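Local coordinates for protein glucose-6-phosphate isomerase (Chlamydia trachomatis D/UW-3/CX, PDB 6OTU) that catalyses the reversible isomerisation of glucose-6-phosphate to fructose-6-phosphate, at residues Ser185-Asp190 against Thr215-Ala220; Val208-Gly213 against Ser248-Lys253; Phe240-Ser245 against Leu257-Leu262. All blocks are in the same frame, centred on the assembly; numbering follows the deposited sequence.

Interaction 1. Residues Ser185-Asp190 against Thr215-Ala220; sequences SNIDPD and TLEPAA. With G6Q (glucose-6-phosphate), chain E.
S185 enters the contact through its backbone: its carbonyl O lies 3.4 Å from E217 CB, beside the first turn of helix 216-231. N186 adds only a loose backbone touch to E217 here. Its side chain turns back on its own loop, where OD1 accepts the amide of D188 at 3.1 Å in an Asx turn, the N-H coming from above the carbonyl plane. The amide nitrogen ND2 goes across the dimer interface to the carbonyl of G381 of the second subunit. I187 carries most of the contact. E217 CG sits 3.6 Å from both I187 N and I187 CB. Further out, I187 CG1 is anti to the backbone N (chi1 -158°), and the side chain crosses that of L216 obliquely, with I187 CD1 only 3.4 Å from L216 CD2, a tight methyl pair. I187 CG1 reaches A220 CB more loosely, at 4.3 Å, one turn further along the helix. D188 caps helix 189-196: its OD1 takes the amide of D190 at 3.0 Å, while OD2 accepts from T340 N of the second subunit. The facing helix begins beside the phosphate. T215, at its N-cap position, gives OG1 to the phosphate O3P of glucose-6-phosphate over a short 2.5 Å, and that hydroxyl is also bonded to K501 NZ. No hydrogen bond joins the two segments; they meet through carbon packing and the S185 O contact, while N186 O is bonded to N221 of the same helix. E217 presents its aliphatic stem to I187; the bend at chi2 (93°) turns CD away from the stem, and OE1 is bonded to T382 OG1 and H386 NE2 of the second subunit, consistent with a second-shell role in positioning that active-site histidine, whose carbonyl O is itself bonded to the substrate.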
# COMPACT_ATOMS: atom_id res chain seq x y z
N SER A 185 -7.86 -1.88 15.11
CA SER A 185 -6.53 -2.46 15.22
C SER A 185 -5.54 -1.50 15.88
O SER A 185 -4.90 -1.86 16.87
CB SER A 185 -6.03 -2.87 13.83
OG SER A 185 -6.14 -1.79 12.90
N ASN A 186 -5.42 -0.29 15.35
CA ASN A 186 -4.42 0.67 15.81
C ASN A 186 -4.66 1.06 17.27
O ASN A 186 -5.80 1.16 17.74
CB ASN A 186 -4.47 1.93 14.93
CG ASN A 186 -3.15 2.71 14.90
OD1 ASN A 186 -2.35 2.67 15.84
ND2 ASN A 186 -2.92 3.43 13.81
N ILE A 187 -3.57 1.29 18.00
CA ILE A 187 -3.76 1.89 19.31
C ILE A 187 -4.22 3.35 19.20
O ILE A 187 -4.79 3.88 20.15
CB ILE A 187 -2.50 1.79 20.19
CG1 ILE A 187 -2.93 1.91 21.66
CG2 ILE A 187 -1.44 2.81 19.77
CD1 ILE A 187 -1.84 2.13 22.59
N ASP A 188 -4.00 3.99 18.04
CA ASP A 188 -4.64 5.26 17.72
C ASP A 188 -6.13 5.17 18.05
O ASP A 188 -6.87 4.46 17.37
CB ASP A 188 -4.43 5.60 16.25
CG ASP A 188 -5.09 6.90 15.83
OD1 ASP A 188 -5.68 7.61 16.68
OD2 ASP A 188 -4.99 7.24 14.65
N PRO A 189 -6.61 5.87 19.08
CA PRO A 189 -8.02 5.73 19.48
C PRO A 189 -9.00 6.27 18.45
O PRO A 189 -10.20 6.01 18.56
CB PRO A 189 -8.09 6.52 20.78
CG PRO A 189 -7.04 7.58 20.61
CD PRO A 189 -5.92 6.90 19.87
N ASP A 190 -8.52 7.04 17.46
CA ASP A 190 -9.41 7.48 16.39
C ASP A 190 -9.94 6.28 15.62
O ASP A 190 -11.06 6.32 15.10
CB ASP A 190 -8.69 8.47 15.48
CG ASP A 190 -8.63 9.86 16.07
OD1 ASP A 190 -9.46 10.17 16.96
OD2 ASP A 190 -7.77 10.66 15.65
N THR A 215 -1.05 -8.36 23.81
CA THR A 215 -0.63 -7.24 22.97
C THR A 215 -1.33 -5.94 23.40
O THR A 215 -2.53 -5.92 23.67
CB THR A 215 -0.92 -7.55 21.51
OG1 THR A 215 -0.46 -8.87 21.21
CG2 THR A 215 -0.22 -6.54 20.60
N LEU A 216 -0.56 -4.85 23.47
CA LEU A 216 -1.11 -3.59 23.97
C LEU A 216 -2.37 -3.15 23.22
O LEU A 216 -3.35 -2.72 23.84
CB LEU A 216 -0.05 -2.49 23.90
CG LEU A 216 -0.57 -1.07 24.10
CD1 LEU A 216 -1.14 -0.93 25.50
CD2 LEU A 216 0.52 -0.03 23.83
N GLU A 217 -2.36 -3.26 21.88
CA GLU A 217 -3.43 -2.66 21.08
C GLU A 217 -4.78 -3.34 21.31
O GLU A 217 -5.74 -2.65 21.67
CB GLU A 217 -3.03 -2.64 19.60
CG GLU A 217 -1.95 -1.66 19.27
CD GLU A 217 -0.56 -2.28 19.30
OE1 GLU A 217 0.31 -1.81 18.52
OE2 GLU A 217 -0.32 -3.21 20.10
N PRO A 218 -4.92 -4.66 21.09
CA PRO A 218 -6.21 -5.30 21.44
C PRO A 218 -6.64 -5.02 22.87
O PRO A 218 -7.84 -4.84 23.12
CB PRO A 218 -5.93 -6.79 21.24
CG PRO A 218 -4.66 -6.88 20.48
CD PRO A 218 -3.89 -5.64 20.71
N ALA A 219 -5.69 -4.98 23.82
CA ALA A 219 -6.07 -4.79 25.22
C ALA A 219 -6.59 -3.38 25.47
O ALA A 219 -7.59 -3.20 26.16
CB ALA A 219 -4.89 -5.08 26.14
N ALA A 220 -5.91 -2.38 24.91
CA ALA A 220 -6.43 -1.02 25.06
C ALA A 220 -7.76 -0.88 24.32
O ALA A 220 -8.68 -0.24 24.83
CB ALA A 220 -5.41 -0.00 24.56
C1 G6Q E . 2.33 -12.31 13.24
C2 G6Q E . 3.07 -11.31 14.13
C3 G6Q E . 2.22 -10.12 14.57
C4 G6Q E . 1.12 -10.48 15.58
C5 G6Q E . 0.54 -9.23 16.24
C6 G6Q E . -0.66 -9.53 17.10
O1 G6Q E . 2.85 -13.34 12.96
O2 G6Q E . 3.60 -11.96 15.28
O3 G6Q E . 1.62 -9.51 13.43
O4 G6Q E . 0.07 -11.19 14.93
O5 G6Q E . 1.57 -8.59 17.01
O6 G6Q E . -0.27 -10.52 18.09
P G6Q E . -1.39 -11.21 19.02
O1P G6Q E . -2.31 -11.98 18.09
O2P G6Q E . -0.59 -12.13 19.95
O3P G6Q E . -2.10 -10.10 19.76

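Interaction 2. Residues Val208-Gly213 against Ser248-Lys253; sequences VVSKSG and SPMDDK. With G6Q (glucose-6-phosphate), chain E.
The S212-G213 peptide is the flat group that meets the other segment: its carbonyl, S212 O, is approached by S248 OG at 3.2 Å and by P249 CD at 3.3 Å. No aromatic ring takes part. S248 OG accepts the amide of M250 at 3.0 Å, an ST turn within the type I turn S248-D251, and is also bonded to T244 OG1. G213, with a positive phi of 78°, brings its CA to 3.6 Å from S248 OG. The 208-213 segment is the end of a parallel strand and the phosphate-binding loop that follows it, as in other SIS-clan folds. There K211 N and S212 N each donate to the phosphate of glucose-6-phosphate, as do S210 OG and S212 OG. S210 OG also accepts G213 N at 2.9 Å, an ST motif that ties the loop back on itself. M250 packs against the G213 end of the loop. Its chain runs out extended and bends at chi3 (-83°), putting CE 3.6 Å from G213 O and 4.0 Å from S210 CB, while SD stays looser against V208 CG1.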
# COMPACT_ATOMS: atom_id res chain seq x y z
N VAL A 208 -12.50 -10.16 20.10
CA VAL A 208 -11.14 -9.78 20.45
C VAL A 208 -10.21 -10.92 20.06
O VAL A 208 -10.31 -12.03 20.60
CB VAL A 208 -11.01 -9.44 21.95
CG1 VAL A 208 -9.74 -8.65 22.20
CG2 VAL A 208 -12.24 -8.67 22.41
N VAL A 209 -9.31 -10.66 19.13
CA VAL A 209 -8.45 -11.68 18.55
C VAL A 209 -7.02 -11.31 18.92
O VAL A 209 -6.49 -10.29 18.46
CB VAL A 209 -8.63 -11.78 17.02
CG1 VAL A 209 -7.71 -12.84 16.44
CG2 VAL A 209 -10.09 -12.06 16.67
N SER A 210 -6.39 -12.15 19.74
CA SER A 210 -5.00 -11.91 20.13
C SER A 210 -4.41 -13.25 20.55
O SER A 210 -4.83 -13.81 21.56
CB SER A 210 -4.92 -10.89 21.27
OG SER A 210 -3.69 -11.02 21.97
N LYS A 211 -3.43 -13.74 19.78
CA LYS A 211 -2.83 -15.04 20.07
C LYS A 211 -2.22 -15.06 21.46
O LYS A 211 -2.59 -15.89 22.31
CB LYS A 211 -1.77 -15.38 19.00
CG LYS A 211 -0.99 -16.68 19.27
CD LYS A 211 -0.13 -17.12 18.07
CE LYS A 211 0.86 -18.22 18.47
NZ LYS A 211 1.78 -18.60 17.36
N SER A 212 -1.30 -14.13 21.74
CA SER A 212 -0.68 -14.07 23.06
C SER A 212 -1.69 -13.77 24.16
O SER A 212 -1.52 -14.24 25.29
CB SER A 212 0.41 -12.99 23.09
OG SER A 212 -0.14 -11.71 22.84
N GLY A 213 -2.71 -12.97 23.86
CA GLY A 213 -3.58 -12.40 24.87
C GLY A 213 -3.01 -11.22 25.62
O GLY A 213 -3.61 -10.80 26.61
N SER A 248 -3.73 -19.14 27.22
CA SER A 248 -3.40 -17.73 27.26
C SER A 248 -4.10 -17.01 28.41
O SER A 248 -5.11 -17.49 28.94
CB SER A 248 -3.78 -17.10 25.91
OG SER A 248 -4.19 -15.76 26.07
N PRO A 249 -3.59 -15.84 28.81
CA PRO A 249 -4.29 -15.04 29.84
C PRO A 249 -5.69 -14.64 29.43
O PRO A 249 -6.49 -14.27 30.30
CB PRO A 249 -3.39 -13.81 30.00
CG PRO A 249 -2.05 -14.24 29.51
CD PRO A 249 -2.33 -15.21 28.39
N MET A 250 -6.02 -14.73 28.15
CA MET A 250 -7.33 -14.36 27.62
C MET A 250 -8.28 -15.55 27.53
O MET A 250 -9.49 -15.34 27.34
CB MET A 250 -7.14 -13.74 26.22
CG MET A 250 -8.22 -12.76 25.78
SD MET A 250 -7.78 -11.96 24.21
CE MET A 250 -6.74 -10.66 24.84
N ASP A 251 -7.77 -16.77 27.67
CA ASP A 251 -8.54 -18.00 27.53
C ASP A 251 -9.43 -18.17 28.76
O ASP A 251 -9.15 -18.98 29.65
CB ASP A 251 -7.57 -19.17 27.34
CG ASP A 251 -8.26 -20.47 27.03
OD1 ASP A 251 -9.45 -20.46 26.65
OD2 ASP A 251 -7.59 -21.52 27.17
N ASP A 252 -10.52 -17.40 28.81
CA ASP A 252 -11.22 -17.11 30.06
C ASP A 252 -12.72 -17.05 29.79
O ASP A 252 -13.25 -16.01 29.37
CB ASP A 252 -10.70 -15.79 30.63
CG ASP A 252 -11.14 -15.53 32.04
OD1 ASP A 252 -11.99 -16.28 32.58
OD2 ASP A 252 -10.62 -14.55 32.62
N LYS A 253 -13.42 -18.16 30.04
CA LYS A 253 -14.84 -18.22 29.70
C LYS A 253 -15.72 -17.42 30.67
O LYS A 253 -16.91 -17.21 30.38
CB LYS A 253 -15.32 -19.67 29.64
CG LYS A 253 -15.05 -20.34 28.31
CD LYS A 253 -16.10 -19.94 27.27
CE LYS A 253 -17.14 -21.04 27.10
NZ LYS A 253 -16.47 -22.34 26.81
C1 G6Q E . 2.33 -12.31 13.24
C2 G6Q E . 3.07 -11.31 14.13
C3 G6Q E . 2.22 -10.12 14.57
C4 G6Q E . 1.12 -10.48 15.58
C5 G6Q E . 0.54 -9.23 16.24
C6 G6Q E . -0.66 -9.53 17.10
O1 G6Q E . 2.85 -13.34 12.96
O2 G6Q E . 3.60 -11.96 15.28
O3 G6Q E . 1.62 -9.51 13.43
O4 G6Q E . 0.07 -11.19 14.93
O5 G6Q E . 1.57 -8.59 17.01
O6 G6Q E . -0.27 -10.52 18.09
P G6Q E . -1.39 -11.21 19.02
O1P G6Q E . -2.31 -11.98 18.09
O2P G6Q E . -0.59 -12.13 19.95
O3P G6Q E . -2.10 -10.10 19.76

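Interaction 3. Residues Phe240-Ser245 against Leu257-Leu262; sequences FVAVTS and LEVFHL
A242, opposite V259, bonds to the residues flanking it: A242 N donates to E258 O at 3.0 Å, and A242 O accepts F260 N at 2.8 Å. T244 repeats the pattern, N to F260 O and O from L262 N, though this last bond is longer at 3.2 Å and its N-H arrives from well above the carbonyl plane. At the start of the pairing, L257 N meets F240 O at 2.7 Å, nearly head-on to the carbonyl. H261 CA adds a weaker CA-H contact to T244 O at 3.1 Å. These are the last two strands of a five-stranded parallel sheet, the nucleotide-binding-like core of an SIS domain, and 258-262 is its edge. V241, V243 and S245 bond with their backbones to the other neighbour, strand 204-209 and the loop after it. On the edge strand, V259 N is taken by E258 OE1, V259 O by R137 and H261 N by E134, both from helix 122-148. E258 OE1 also forms salt bridges with R137 and K253. T244 OG1 lies within hydrogen-bonding reach of S210 O, K211 O and S248 OG; its one proton cannot serve both carbonyls in full. H261 NE2 pairs with D251 OD1, and S245 OG with D264. Towards helices 122-148 and 275-285, V241 CG1 meets the edge of the F260 ring, 4.0 Å from CD2, and V243 CG2 lies 4.2 Å from F260 CB.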
# COMPACT_ATOMS: atom_id res chain seq x y z
N PHE A 240 -18.94 -10.04 24.05
CA PHE A 240 -17.51 -10.17 23.77
C PHE A 240 -17.12 -11.64 23.60
O PHE A 240 -17.43 -12.47 24.46
CB PHE A 240 -16.67 -9.51 24.86
CG PHE A 240 -16.75 -8.02 24.82
CD1 PHE A 240 -17.89 -7.36 25.28
CD2 PHE A 240 -15.71 -7.27 24.29
CE1 PHE A 240 -17.98 -5.98 25.22
CE2 PHE A 240 -15.80 -5.87 24.25
CZ PHE A 240 -16.93 -5.24 24.71
N VAL A 241 -16.45 -11.93 22.49
CA VAL A 241 -15.93 -13.25 22.16
C VAL A 241 -14.42 -13.13 22.08
O VAL A 241 -13.89 -12.13 21.59
CB VAL A 241 -16.53 -13.77 20.83
CG1 VAL A 241 -15.64 -14.84 20.19
CG2 VAL A 241 -17.94 -14.30 21.06
N ALA A 242 -13.71 -14.14 22.60
CA ALA A 242 -12.25 -14.16 22.49
C ALA A 242 -11.78 -15.25 21.54
O ALA A 242 -12.39 -16.32 21.41
CB ALA A 242 -11.60 -14.34 23.86
N VAL A 243 -10.70 -14.94 20.83
CA VAL A 243 -9.96 -15.88 20.00
C VAL A 243 -8.51 -15.72 20.43
O VAL A 243 -7.92 -14.65 20.24
CB VAL A 243 -10.14 -15.60 18.50
CG1 VAL A 243 -9.36 -16.60 17.65
CG2 VAL A 243 -11.61 -15.63 18.13
N THR A 244 -7.94 -16.76 21.04
CA THR A 244 -6.61 -16.67 21.62
C THR A 244 -5.99 -18.05 21.70
O THR A 244 -6.66 -19.08 21.54
CB THR A 244 -6.63 -16.03 23.02
OG1 THR A 244 -5.29 -15.90 23.48
CG2 THR A 244 -7.39 -16.90 24.01
N SER A 245 -4.68 -18.07 21.96
CA SER A 245 -3.95 -19.30 22.21
C SER A 245 -4.51 -20.03 23.43
O SER A 245 -4.95 -19.41 24.39
CB SER A 245 -2.46 -18.99 22.43
OG SER A 245 -1.66 -20.08 21.99
N LEU A 257 -18.32 -14.29 26.31
CA LEU A 257 -19.47 -15.11 25.93
C LEU A 257 -19.03 -16.45 25.35
O LEU A 257 -19.65 -17.49 25.61
CB LEU A 257 -20.34 -14.34 24.92
CG LEU A 257 -21.32 -15.18 24.09
CD1 LEU A 257 -22.57 -15.57 24.88
CD2 LEU A 257 -21.70 -14.44 22.80
N GLU A 258 -17.96 -16.45 24.57
CA GLU A 258 -17.38 -17.67 24.04
C GLU A 258 -15.89 -17.41 23.83
O GLU A 258 -15.45 -16.26 23.72
CB GLU A 258 -18.06 -18.12 22.74
CG GLU A 258 -17.63 -19.50 22.19
CD GLU A 258 -17.75 -20.63 23.19
OE1 GLU A 258 -16.87 -20.76 24.07
OE2 GLU A 258 -18.72 -21.42 23.11
N VAL A 259 -15.13 -18.50 23.78
CA VAL A 259 -13.68 -18.43 23.60
C VAL A 259 -13.29 -19.49 22.58
O VAL A 259 -13.60 -20.67 22.77
CB VAL A 259 -12.91 -18.64 24.91
CG1 VAL A 259 -11.41 -18.77 24.63
CG2 VAL A 259 -13.23 -17.52 25.92
N PHE A 260 -12.62 -19.07 21.50
CA PHE A 260 -12.08 -19.98 20.49
C PHE A 260 -10.56 -19.98 20.57
O PHE A 260 -9.94 -19.03 21.05
CB PHE A 260 -12.56 -19.59 19.07
CG PHE A 260 -14.05 -19.69 18.88
CD1 PHE A 260 -14.64 -20.88 18.49
CD2 PHE A 260 -14.88 -18.58 19.12
CE1 PHE A 260 -16.03 -20.97 18.32
CE2 PHE A 260 -16.26 -18.66 18.96
CZ PHE A 260 -16.84 -19.86 18.56
N HIS A 261 -9.95 -21.06 20.10
CA HIS A 261 -8.52 -21.27 20.26
C HIS A 261 -7.81 -21.42 18.93
O HIS A 261 -8.34 -22.02 17.98
CB HIS A 261 -8.24 -22.53 21.09
CG HIS A 261 -8.92 -22.55 22.42
ND1 HIS A 261 -9.73 -23.59 22.82
CD2 HIS A 261 -8.92 -21.66 23.44
CE1 HIS A 261 -10.19 -23.34 24.03
NE2 HIS A 261 -9.72 -22.18 24.43
N LEU A 262 -6.60 -20.88 18.87
CA LEU A 262 -5.52 -21.36 18.03
C LEU A 262 -4.45 -21.91 18.98
O LEU A 262 -4.70 -22.11 20.16
CB LEU A 262 -5.01 -20.24 17.11
CG LEU A 262 -4.33 -19.02 17.73
CD1 LEU A 262 -3.38 -18.39 16.71
CD2 LEU A 262 -5.35 -17.97 18.24

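Overall arrangement
Interactions 2 and 3 belong to one parallel sheet: strands 204-209 and 240-245 are neighbours, and 248-253 lies in the loop joining the two strands of interaction 3. Interaction 3 is buried and held mainly by backbone bonds. Interaction 2, at the strand ends, is only partly buried and mixes polar turns with a methionine. Interaction 1 is also buried but has no hydrogen bond across it; it packs a loop on a helix start beside the second subunit, which touches neither other contact. Interactions 1 and 2 meet at the sugar phosphate, where P218 rests on S210, whereas interaction 3 does not touch interaction 1; their nearest atoms are about 8 Å apart.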